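Long-range contact in sulfate permease family protein (PDB 4DGH), which is the STAS domain of a SulP-family membrane protein that probably carries anions such as sulfate across the membrane: residues Gln46-Ile51 with Arg80-Leu85. Residues are numbered along the deposited sequence; the frame is centred on the assembly and turned at random. Where two conformers were deposited one is given.
Sequences QETPQI and RGIKVL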
ATOM      1  N   GLN A  46      19.367  -9.908  10.497  1.00 34.70           N
ATOM      2  CA  GLN A  46      20.610 -10.469  10.958  1.00 38.54           C
ATOM      3  C   GLN A  46      20.917 -11.721  10.150  1.00 37.36           C
ATOM      4  O   GLN A  46      22.029 -11.890   9.650  1.00 38.45           O
ATOM      5  CB  GLN A  46      20.525 -10.814  12.465  1.00 42.70           C
ATOM      6  CG  GLN A  46      21.905 -11.125  13.083  1.00 48.85           C
ATOM      7  CD  GLN A  46      22.984 -10.060  12.750  1.00 54.97           C
ATOM      8  OE1 GLN A  46      22.751  -8.820  12.811  1.00 55.16           O
ATOM      9  NE2 GLN A  46      24.168 -10.542  12.375  1.00 55.55           N
ATOM     10  N   GLU A  47      19.931 -12.597  10.022  1.00 35.08           N
ATOM     11  CA  GLU A  47      20.091 -13.825   9.295  1.00 35.52           C
ATOM     12  C   GLU A  47      19.317 -13.762   8.015  1.00 34.91           C
ATOM     13  O   GLU A  47      18.142 -13.285   7.997  1.00 32.35           O
ATOM     14  CB  GLU A  47      19.495 -14.952  10.041  1.00 39.12           C
ATOM     15  CG  GLU A  47      20.401 -15.486  11.094  1.00 58.58           C
ATOM     16  CD  GLU A  47      19.672 -16.562  11.813  1.00 69.50           C
ATOM     17  OE1 GLU A  47      19.196 -17.487  11.103  1.00 71.30           O
ATOM     18  OE2 GLU A  47      19.540 -16.430  13.051  1.00 73.81           O
ATOM     19  N   THR A  48      19.965 -14.281   6.981  1.00 31.75           N
ATOM     20  CA  THR A  48      19.369 -14.363   5.648  1.00 30.40           C
ATOM     21  C   THR A  48      19.100 -15.796   5.201  1.00 27.53           C
ATOM     22  O   THR A  48      19.779 -16.747   5.590  1.00 26.23           O
ATOM     23  CB  THR A  48      20.176 -13.549   4.592  1.00 32.90           C
ATOM     24  OG1 THR A  48      21.541 -14.009   4.562  1.00 33.35           O
ATOM     25  CG2 THR A  48      20.149 -12.018   4.932  1.00 32.59           C
ATOM     26  N   PRO A  49      18.076 -15.975   4.321  1.00 24.44           N
ATOM     27  CA  PRO A  49      17.818 -17.315   3.832  1.00 24.07           C
ATOM     28  C   PRO A  49      18.969 -17.728   2.867  1.00 24.78           C
ATOM     29  O   PRO A  49      19.654 -16.861   2.371  1.00 27.52           O
ATOM     30  CB  PRO A  49      16.473 -17.140   3.036  1.00 21.18           C
ATOM     31  CG  PRO A  49      16.442 -15.690   2.625  1.00 21.84           C
ATOM     32  CD  PRO A  49      17.313 -14.918   3.632  1.00 24.05           C
ATOM     33  N   GLN A  50      19.166 -19.035   2.652  0.50 24.11           N
ATOM     34  CA  GLN A  50      20.018 -19.574   1.572  0.50 23.78           C
ATOM     35  C   GLN A  50      19.441 -19.277   0.134  0.50 21.90           C
ATOM     36  O   GLN A  50      20.190 -18.951  -0.807  0.50 20.83           O
ATOM     37  CB  GLN A  50      20.280 -21.104   1.817  0.50 24.17           C
ATOM     38  CG  GLN A  50      21.056 -21.853   0.704  0.50 26.14           C
ATOM     39  CD  GLN A  50      21.096 -23.399   0.807  0.50 26.44           C
ATOM     40  OE1 GLN A  50      20.837 -23.989   1.861  0.50 28.83           O
ATOM     41  NE2 GLN A  50      21.377 -24.049  -0.303  0.50 24.92           N
ATOM     42  N   ILE A  51      18.126 -19.440  -0.018  1.00 19.98           N
ATOM     43  CA  ILE A  51      17.405 -19.354  -1.283  1.00 18.95           C
ATOM     44  C   ILE A  51      16.190 -18.447  -1.139  1.00 18.37           C
ATOM     45  O   ILE A  51      15.407 -18.538  -0.136  1.00 18.99           O
ATOM     46  CB  ILE A  51      16.939 -20.745  -1.793  1.00 19.19           C
ATOM     47  CG1 ILE A  51      18.190 -21.702  -1.912  1.00 20.92           C
ATOM     48  CG2 ILE A  51      16.161 -20.636  -3.125  1.00 18.34           C
ATOM     49  CD1 ILE A  51      17.859 -23.131  -2.351  1.00 24.45           C
ATOM     50  N   ARG A  80      24.496 -10.490  -0.500  0.50 28.50           N
ATOM     51  CA  ARG A  80      24.482 -11.161   0.839  0.50 26.25           C
ATOM     52  C   ARG A  80      24.615 -12.715   0.814  0.50 26.41           C
ATOM     53  O   ARG A  80      24.579 -13.387   1.846  0.50 27.56           O
ATOM     54  CB  ARG A  80      23.278 -10.766   1.698  0.50 25.28           C
ATOM     55  CG  ARG A  80      23.177  -9.266   2.047  0.50 25.22           C
ATOM     56  CD  ARG A  80      22.514  -8.965   3.397  0.50 24.00           C
ATOM     57  NE  ARG A  80      22.924  -9.830   4.503  0.50 22.52           N
ATOM     58  CZ  ARG A  80      22.358  -9.838   5.706  0.50 22.95           C
ATOM     59  NH1 ARG A  80      21.352  -8.968   6.012  0.50 21.73           N
ATOM     60  NH2 ARG A  80      22.821 -10.699   6.631  0.50 22.00           N
ATOM     61  N   GLY A  81      24.798 -13.287  -0.353  1.00 24.90           N
ATOM     62  CA  GLY A  81      24.953 -14.692  -0.440  1.00 25.23           C
ATOM     63  C   GLY A  81      23.650 -15.413  -0.763  1.00 24.47           C
ATOM     64  O   GLY A  81      23.657 -16.648  -0.809  1.00 26.70           O
ATOM     65  N   ILE A  82      22.585 -14.690  -1.090  1.00 22.35           N
ATOM     66  CA  ILE A  82      21.271 -15.349  -1.363  1.00 21.24           C
ATOM     67  C   ILE A  82      21.189 -15.754  -2.827  1.00 21.06           C
ATOM     68  O   ILE A  82      21.441 -14.925  -3.724  1.00 20.16           O
ATOM     69  CB  ILE A  82      20.107 -14.459  -0.987  1.00 21.80           C
ATOM     70  CG1 ILE A  82      20.334 -13.889   0.408  1.00 21.90           C
ATOM     71  CG2 ILE A  82      18.765 -15.250  -1.105  1.00 21.36           C
ATOM     72  CD1 ILE A  82      19.470 -12.679   0.741  1.00 22.42           C
ATOM     73  N   LYS A  83      20.865 -17.036  -3.048  1.00 21.85           N
ATOM     74  CA  LYS A  83      20.550 -17.539  -4.374  1.00 20.63           C
ATOM     75  C   LYS A  83      19.091 -17.226  -4.684  1.00 20.04           C
ATOM     76  O   LYS A  83      18.206 -17.512  -3.872  1.00 21.47           O
ATOM     77  CB  LYS A  83      20.747 -19.060  -4.363  1.00 21.89           C
ATOM     78  CG  LYS A  83      20.367 -19.765  -5.630  1.00 24.91           C
ATOM     79  CD  LYS A  83      20.842 -21.244  -5.579  1.00 28.30           C
ATOM     80  CE  LYS A  83      20.764 -21.841  -6.956  1.00 31.61           C
ATOM     81  NZ  LYS A  83      21.362 -23.239  -6.995  1.00 33.90           N
ATOM     82  N   VAL A  84      18.848 -16.622  -5.827  1.00 18.48           N
ATOM     83  CA  VAL A  84      17.549 -16.127  -6.176  1.00 18.32           C
ATOM     84  C   VAL A  84      17.003 -16.980  -7.305  1.00 18.52           C
ATOM     85  O   VAL A  84      17.733 -17.192  -8.332  1.00 19.30           O
ATOM     86  CB  VAL A  84      17.589 -14.660  -6.574  1.00 19.29           C
ATOM     87  CG1 VAL A  84      16.192 -14.180  -7.064  1.00 18.19           C
ATOM     88  CG2 VAL A  84      18.216 -13.798  -5.464  1.00 18.70           C
ATOM     89  N   LEU A  85      15.840 -17.609  -7.066  1.00 16.64           N
ATOM     90  CA  LEU A  85      15.105 -18.260  -8.141  1.00 17.28           C
ATOM     91  C   LEU A  85      13.933 -17.347  -8.563  1.00 17.83           C
ATOM     92  O   LEU A  85      13.408 -16.616  -7.741  1.00 19.04           O
ATOM     93  CB  LEU A  85      14.507 -19.607  -7.710  1.00 18.09           C
ATOM     94  CG  LEU A  85      15.384 -20.853  -7.495  1.00 21.68           C
ATOM     95  CD1 LEU A  85      16.818 -20.614  -7.092  1.00 20.67           C
ATOM     96  CD2 LEU A  85      14.706 -21.973  -6.727  1.00 19.90           C
TER
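I82 lays its side chain against the CB of T48, the ring of P49 and the carbonyl O of P49. Its CD1 meets the CB of T48 at 4.0 Å and the proline ring at CD. With CG1 anti to the carbonyl carbon (chi1 -48°), beside the backbone N, CG1 comes within 3.6 Å of P49 O. CG2 approaches the carbonyl O atoms of P49 and Q50. M42 of helix 32-44 and F77 of helix 64-78 also pack on I82, so this isoleucine is buried between the loop and two helices.

R80 reaches toward the start of the loop. The model puts the T48 methyl CG2 over one face of its guanidinium, closer than carbons can pack, so this stacking is doubtful. The O of Q46 sits at the edge, in the plane, and takes a weak hydrogen bond from R80 NH2 at 3.3 Å. NH1 bonds to the O of I45, the firmer of the two partners. G81 follows with positive phi (96°) in a Schellman motif that ends helix 64-78.

Further on, K83 N donates to Q50 O at 3.0 Å, with a nearly straight N-H...O angle of 163°. I51 CA makes a CH...O contact with K83 O at 3.3 Å. I51 and K83 form a parallel bridge that starts the pairing of strands 51-55 and 83-87. Their side chains lie on the same sheet face, where I51 also touches helix 115-128. I51 CG2 meets L85 CD1 at 4.0 Å. The K83 chain is extended and its NZ forms a salt bridge with E125 of that helix.

The contact joins two loops that lead from helices into adjacent parallel strands of the STAS domain. The firm polar link between them is the K83 N to Q50 O bond, flanked by buried I82 and I51. The partly exposed R80 end adds a weaker tie.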